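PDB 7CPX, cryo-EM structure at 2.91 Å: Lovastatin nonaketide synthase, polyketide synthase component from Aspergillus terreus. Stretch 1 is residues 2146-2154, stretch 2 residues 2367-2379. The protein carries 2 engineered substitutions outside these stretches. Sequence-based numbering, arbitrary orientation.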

ATOM      1  N   SER A2146       7.639 -45.981  -1.357  1.00 98.93           N
ATOM      2  CA  SER A2146       6.726 -46.606  -2.300  1.00 98.93           C
ATOM      3  C   SER A2146       7.399 -47.789  -2.985  1.00 98.93           C
ATOM      4  O   SER A2146       8.605 -47.785  -3.245  1.00 98.93           O
ATOM      5  CB  SER A2146       6.257 -45.593  -3.343  1.00 98.93           C
ATOM      6  OG  SER A2146       5.321 -46.176  -4.231  1.00 98.93           O
ATOM      7  N   ILE A2147       6.598 -48.813  -3.282  1.00 99.13           N
ATOM      8  CA  ILE A2147       7.133 -50.015  -3.909  1.00 99.13           C
ATOM      9  C   ILE A2147       7.783 -49.679  -5.242  1.00 99.13           C
ATOM     10  O   ILE A2147       8.811 -50.262  -5.607  1.00 99.13           O
ATOM     11  CB  ILE A2147       6.016 -51.063  -4.075  1.00 99.13           C
ATOM     12  CG1 ILE A2147       6.604 -52.426  -4.435  1.00 99.13           C
ATOM     13  CG2 ILE A2147       5.040 -50.623  -5.144  1.00 99.13           C
ATOM     14  CD1 ILE A2147       7.327 -53.092  -3.293  1.00 99.13           C
ATOM     15  N   ASP A2148       7.201 -48.741  -5.989  1.00 99.50           N
ATOM     16  CA  ASP A2148       7.703 -48.344  -7.297  1.00 99.50           C
ATOM     17  C   ASP A2148       8.480 -47.034  -7.246  1.00 99.50           C
ATOM     18  O   ASP A2148       8.607 -46.356  -8.270  1.00 99.50           O
ATOM     19  CB  ASP A2148       6.549 -48.232  -8.293  1.00 99.50           C
ATOM     20  CG  ASP A2148       5.505 -47.221  -7.866  1.00 99.50           C
ATOM     21  OD1 ASP A2148       5.649 -46.637  -6.771  1.00 99.50           O
ATOM     22  OD2 ASP A2148       4.537 -47.008  -8.627  1.00 99.50           O
ATOM     23  N   ALA A2149       8.986 -46.652  -6.071  1.00100.19           N
ATOM     24  CA  ALA A2149       9.817 -45.457  -5.989  1.00100.19           C
ATOM     25  C   ALA A2149      11.142 -45.651  -6.711  1.00100.19           C
ATOM     26  O   ALA A2149      11.704 -44.689  -7.249  1.00100.19           O
ATOM     27  CB  ALA A2149      10.063 -45.089  -4.527  1.00100.19           C
ATOM     28  N   GLU A2150      11.651 -46.877  -6.738  1.00104.26           N
ATOM     29  CA  GLU A2150      12.934 -47.199  -7.341  1.00104.26           C
ATOM     30  C   GLU A2150      12.726 -48.071  -8.572  1.00104.26           C
ATOM     31  O   GLU A2150      11.641 -48.605  -8.812  1.00104.26           O
ATOM     32  CB  GLU A2150      13.838 -47.915  -6.329  1.00104.26           C
ATOM     33  CG  GLU A2150      15.324 -47.671  -6.528  1.00104.26           C
ATOM     34  CD  GLU A2150      15.727 -46.246  -6.210  1.00104.26           C
ATOM     35  OE1 GLU A2150      14.849 -45.452  -5.810  1.00104.26           O
ATOM     36  OE2 GLU A2150      16.923 -45.919  -6.359  1.00104.26           O
ATOM     37  N   THR A2151      13.790 -48.203  -9.361  1.00101.55           N
ATOM     38  CA  THR A2151      13.746 -49.076 -10.525  1.00101.55           C
ATOM     39  C   THR A2151      13.422 -50.501 -10.097  1.00101.55           C
ATOM     40  O   THR A2151      13.968 -51.009  -9.113  1.00101.55           O
ATOM     41  CB  THR A2151      15.081 -49.038 -11.267  1.00101.55           C
ATOM     42  OG1 THR A2151      15.283 -47.734 -11.827  1.00101.55           O
ATOM     43  CG2 THR A2151      15.102 -50.075 -12.380  1.00101.55           C
ATOM     44  N   LEU A2152      12.525 -51.146 -10.842  1.00100.31           N
ATOM     45  CA  LEU A2152      12.060 -52.484 -10.519  1.00100.31           C
ATOM     46  C   LEU A2152      12.353 -53.514 -11.597  1.00100.31           C
ATOM     47  O   LEU A2152      12.109 -54.704 -11.366  1.00100.31           O
ATOM     48  CB  LEU A2152      10.546 -52.472 -10.267  1.00100.31           C
ATOM     49  CG  LEU A2152      10.076 -51.725  -9.023  1.00100.31           C
ATOM     50  CD1 LEU A2152       8.580 -51.535  -9.084  1.00100.31           C
ATOM     51  CD2 LEU A2152      10.462 -52.483  -7.771  1.00100.31           C
ATOM     52  N   PHE A2153      12.862 -53.105 -12.754  1.00100.17           N
ATOM     53  CA  PHE A2153      12.986 -53.989 -13.900  1.00100.17           C
ATOM     54  C   PHE A2153      14.352 -53.822 -14.548  1.00100.17           C
ATOM     55  O   PHE A2153      14.981 -52.765 -14.452  1.00100.17           O
ATOM     56  CB  PHE A2153      11.880 -53.708 -14.918  1.00100.17           C
ATOM     57  CG  PHE A2153      10.497 -53.815 -14.345  1.00100.17           C
ATOM     58  CD1 PHE A2153       9.914 -55.050 -14.134  1.00100.17           C
ATOM     59  CD2 PHE A2153       9.783 -52.680 -14.012  1.00100.17           C
ATOM     60  CE1 PHE A2153       8.644 -55.151 -13.603  1.00100.17           C
ATOM     61  CE2 PHE A2153       8.514 -52.773 -13.482  1.00100.17           C
ATOM     62  CZ  PHE A2153       7.942 -54.010 -13.276  1.00100.17           C
ATOM     63  N   ALA A2154      14.798 -54.881 -15.216  1.00106.72           N
ATOM     64  CA  ALA A2154      16.094 -54.896 -15.873  1.00106.72           C
ATOM     65  C   ALA A2154      15.966 -54.435 -17.319  1.00106.72           C
ATOM     66  O   ALA A2154      14.977 -54.719 -18.000  1.00106.72           O
ATOM     67  CB  ALA A2154      16.707 -56.296 -15.829  1.00106.72           C
ATOM     68  N   HIS A2367      -0.720 -50.161 -10.999  1.00 95.89           N
ATOM     69  CA  HIS A2367       0.715 -50.288 -11.226  1.00 95.89           C
ATOM     70  C   HIS A2367       1.433 -50.661  -9.938  1.00 95.89           C
ATOM     71  O   HIS A2367       2.336 -51.502  -9.942  1.00 95.89           O
ATOM     72  CB  HIS A2367       1.275 -48.983 -11.791  1.00 95.89           C
ATOM     73  CG  HIS A2367       0.689 -48.595 -13.110  1.00 95.89           C
ATOM     74  ND1 HIS A2367       0.867 -47.347 -13.666  1.00 95.89           N
ATOM     75  CD2 HIS A2367      -0.071 -49.291 -13.988  1.00 95.89           C
ATOM     76  CE1 HIS A2367       0.240 -47.290 -14.827  1.00 95.89           C
ATOM     77  NE2 HIS A2367      -0.337 -48.457 -15.046  1.00 95.89           N
ATOM     78  N   THR A2368       1.045 -50.037  -8.826  1.00 96.86           N
ATOM     79  CA  THR A2368       1.638 -50.366  -7.534  1.00 96.86           C
ATOM     80  C   THR A2368       1.353 -51.815  -7.155  1.00 96.86           C
ATOM     81  O   THR A2368       2.230 -52.516  -6.637  1.00 96.86           O
ATOM     82  CB  THR A2368       1.099 -49.419  -6.461  1.00 96.86           C
ATOM     83  OG1 THR A2368       1.309 -48.061  -6.871  1.00 96.86           O
ATOM     84  CG2 THR A2368       1.795 -49.647  -5.129  1.00 96.86           C
ATOM     85  N   LEU A2369       0.124 -52.274  -7.390  1.00 99.79           N
ATOM     86  CA  LEU A2369      -0.232 -53.655  -7.081  1.00 99.79           C
ATOM     87  C   LEU A2369       0.592 -54.631  -7.909  1.00 99.79           C
ATOM     88  O   LEU A2369       1.103 -55.628  -7.386  1.00 99.79           O
ATOM     89  CB  LEU A2369      -1.728 -53.861  -7.323  1.00 99.79           C
ATOM     90  CG  LEU A2369      -2.265 -55.287  -7.444  1.00 99.79           C
ATOM     91  CD1 LEU A2369      -1.945 -56.113  -6.214  1.00 99.79           C
ATOM     92  CD2 LEU A2369      -3.764 -55.243  -7.677  1.00 99.79           C
ATOM     93  N   PHE A2370       0.742 -54.354  -9.204  1.00 97.80           N
ATOM     94  CA  PHE A2370       1.565 -55.208 -10.053  1.00 97.80           C
ATOM     95  C   PHE A2370       3.020 -55.180  -9.605  1.00 97.80           C
ATOM     96  O   PHE A2370       3.706 -56.209  -9.622  1.00 97.80           O
ATOM     97  CB  PHE A2370       1.447 -54.765 -11.510  1.00 97.80           C
ATOM     98  CG  PHE A2370       2.332 -55.530 -12.446  1.00 97.80           C
ATOM     99  CD1 PHE A2370       3.633 -55.128 -12.672  1.00 97.80           C
ATOM    100  CD2 PHE A2370       1.861 -56.653 -13.100  1.00 97.80           C
ATOM    101  CE1 PHE A2370       4.450 -55.830 -13.527  1.00 97.80           C
ATOM    102  CE2 PHE A2370       2.671 -57.359 -13.959  1.00 97.80           C
ATOM    103  CZ  PHE A2370       3.968 -56.948 -14.175  1.00 97.80           C
ATOM    104  N   ALA A2371       3.511 -54.005  -9.214  1.00 98.41           N
ATOM    105  CA  ALA A2371       4.882 -53.889  -8.737  1.00 98.41           C
ATOM    106  C   ALA A2371       5.093 -54.741  -7.500  1.00 98.41           C
ATOM    107  O   ALA A2371       6.094 -55.457  -7.380  1.00 98.41           O
ATOM    108  CB  ALA A2371       5.198 -52.429  -8.426  1.00 98.41           C
ATOM    109  N   GLU A2372       4.154 -54.671  -6.560  1.00 99.85           N
ATOM    110  CA  GLU A2372       4.278 -55.459  -5.345  1.00 99.85           C
ATOM    111  C   GLU A2372       4.148 -56.944  -5.637  1.00 99.85           C
ATOM    112  O   GLU A2372       4.769 -57.759  -4.955  1.00 99.85           O
ATOM    113  CB  GLU A2372       3.232 -55.026  -4.323  1.00 99.85           C
ATOM    114  CG  GLU A2372       3.487 -55.577  -2.934  1.00 99.85           C
ATOM    115  CD  GLU A2372       4.367 -54.677  -2.089  1.00 99.85           C
ATOM    116  OE1 GLU A2372       4.430 -53.461  -2.369  1.00 99.85           O
ATOM    117  OE2 GLU A2372       4.999 -55.187  -1.139  1.00 99.85           O
ATOM    118  N   ALA A2373       3.356 -57.317  -6.642  1.00 98.85           N
ATOM    119  CA  ALA A2373       3.287 -58.722  -7.034  1.00 98.85           C
ATOM    120  C   ALA A2373       4.612 -59.198  -7.614  1.00 98.85           C
ATOM    121  O   ALA A2373       5.062 -60.312  -7.324  1.00 98.85           O
ATOM    122  CB  ALA A2373       2.161 -58.934  -8.040  1.00 98.85           C
ATOM    123  N   VAL A2374       5.248 -58.368  -8.440  1.00 98.95           N
ATOM    124  CA  VAL A2374       6.566 -58.709  -8.967  1.00 98.95           C
ATOM    125  C   VAL A2374       7.559 -58.863  -7.825  1.00 98.95           C
ATOM    126  O   VAL A2374       8.358 -59.808  -7.788  1.00 98.95           O
ATOM    127  CB  VAL A2374       7.032 -57.641  -9.973  1.00 98.95           C
ATOM    128  CG1 VAL A2374       8.482 -57.869 -10.353  1.00 98.95           C
ATOM    129  CG2 VAL A2374       6.153 -57.657 -11.203  1.00 98.95           C
ATOM    130  N   VAL A2375       7.523 -57.926  -6.879  1.00100.44           N
ATOM    131  CA  VAL A2375       8.425 -57.985  -5.735  1.00100.44           C
ATOM    132  C   VAL A2375       8.156 -59.236  -4.916  1.00100.44           C
ATOM    133  O   VAL A2375       9.084 -59.871  -4.409  1.00100.44           O
ATOM    134  CB  VAL A2375       8.284 -56.710  -4.885  1.00100.44           C
ATOM    135  CG1 VAL A2375       9.018 -56.870  -3.568  1.00100.44           C
ATOM    136  CG2 VAL A2375       8.817 -55.519  -5.651  1.00100.44           C
ATOM    137  N   ALA A2376       6.886 -59.606  -4.766  1.00 99.68           N
ATOM    138  CA  ALA A2376       6.542 -60.813  -4.028  1.00 99.68           C
ATOM    139  C   ALA A2376       7.072 -62.052  -4.732  1.00 99.68           C
ATOM    140  O   ALA A2376       7.567 -62.974  -4.083  1.00 99.68           O
ATOM    141  CB  ALA A2376       5.028 -60.908  -3.851  1.00 99.68           C
ATOM    142  N   GLY A2377       6.971 -62.092  -6.060  1.00102.01           N
ATOM    143  CA  GLY A2377       7.516 -63.224  -6.793  1.00102.01           C
ATOM    144  C   GLY A2377       9.021 -63.337  -6.635  1.00102.01           C
ATOM    145  O   GLY A2377       9.557 -64.421  -6.379  1.00102.01           O
ATOM    146  N   ARG A2378       9.725 -62.212  -6.780  1.00102.97           N
ATOM    147  CA  ARG A2378      11.175 -62.231  -6.613  1.00102.97           C
ATOM    148  C   ARG A2378      11.558 -62.616  -5.189  1.00102.97           C
ATOM    149  O   ARG A2378      12.502 -63.387  -4.977  1.00102.97           O
ATOM    150  CB  ARG A2378      11.769 -60.869  -6.982  1.00102.97           C
ATOM    151  CG  ARG A2378      12.105 -60.715  -8.462  1.00102.97           C
ATOM    152  CD  ARG A2378      11.262 -59.639  -9.124  1.00102.97           C
ATOM    153  NE  ARG A2378      11.615 -58.299  -8.663  1.00102.97           N
ATOM    154  CZ  ARG A2378      12.030 -57.309  -9.443  1.00102.97           C
ATOM    155  NH1 ARG A2378      12.119 -57.445 -10.755  1.00102.97           N
ATOM    156  NH2 ARG A2378      12.356 -56.144  -8.890  1.00102.97           N
ATOM    157  N   ARG A2379      10.835 -62.092  -4.198  1.00105.36           N
ATOM    158  CA  ARG A2379      11.113 -62.427  -2.809  1.00105.36           C
ATOM    159  C   ARG A2379      10.845 -63.899  -2.537  1.00105.36           C
ATOM    160  O   ARG A2379      11.581 -64.537  -1.781  1.00105.36           O
ATOM    161  CB  ARG A2379      10.274 -61.548  -1.880  1.00105.36           C
ATOM    162  CG  ARG A2379      10.459 -61.860  -0.404  1.00105.36           C
ATOM    163  CD  ARG A2379       9.701 -60.887   0.489  1.00105.36           C
ATOM    164  NE  ARG A2379      10.209 -59.522   0.383  1.00105.36           N
ATOM    165  CZ  ARG A2379       9.546 -58.496  -0.135  1.00105.36           C
ATOM    166  NH1 ARG A2379       8.313 -58.626  -0.601  1.00105.36           N
ATOM    167  NH2 ARG A2379      10.131 -57.303  -0.179  1.00105.36           N
TER

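How do the two backbones meet? Residues 2367-2379 form an unbroken run of helix, while 2146-2154 has no regular helix or strand and begins with a type I turn from Ser2146 to Ala2149. Ala2149 N closes that turn on Ser2146 O at 3.1 Å, and Ser2146 OG donates to Asp2148 OD1 at 2.6 Å. The turn places Ile2147 CA 6.3 Å from Glu2372 CA and Asp2148 CA 6.4 Å from Ala2371 CA.

Why does Ile2147 cover the most surface? It sits within the turn with its CA-to-CB bond toward the helix, and its branches spread along it. Ile2147 CG2 approaches Thr2368 CG2 at 3.4 Å and Ala2371 CB at 3.7 Å, whereas Ile2147 CD1 reaches Val2375 CG2, also at 3.7 Å. These helix residues are spaced by three or four positions, so they line one side of it. Ile2147 CD1 also lies a tight 3.1 Å from Glu2372 OE1, a carboxylate oxygen hydrogen-bonded elsewhere in the structure.

How does Leu2152 add to this? Leu2152 CD1 meets Ala2371 CB at 3.6 Å and Leu2152 CD2 lies 4.1 Å from Val2375 CG2, so it shares two helix partners with Ile2147. The small methyl of Ala2371 thus touches both larger aliphatic chains. The backbone of Leu2152 contributes polar chemistry: Arg2378 NH1 and NH2 both donate to Leu2152 O, at 2.8 and 2.9 Å. The carbonyl oxygen lies at the guanidinium edge, near its plane, where two N-H groups can converge on one acceptor.

What does Phe2153 contribute? Its CA-to-CB bond points sideways, but the ring's end comes nearer the helix. There Phe2153 CZ lies 3.9 Å from Phe2370 CE1, at the edge of the Phe2370 ring, and Phe2153 CE1 lies 4.2 Å from Val2374 CG1, extending the apolar contact.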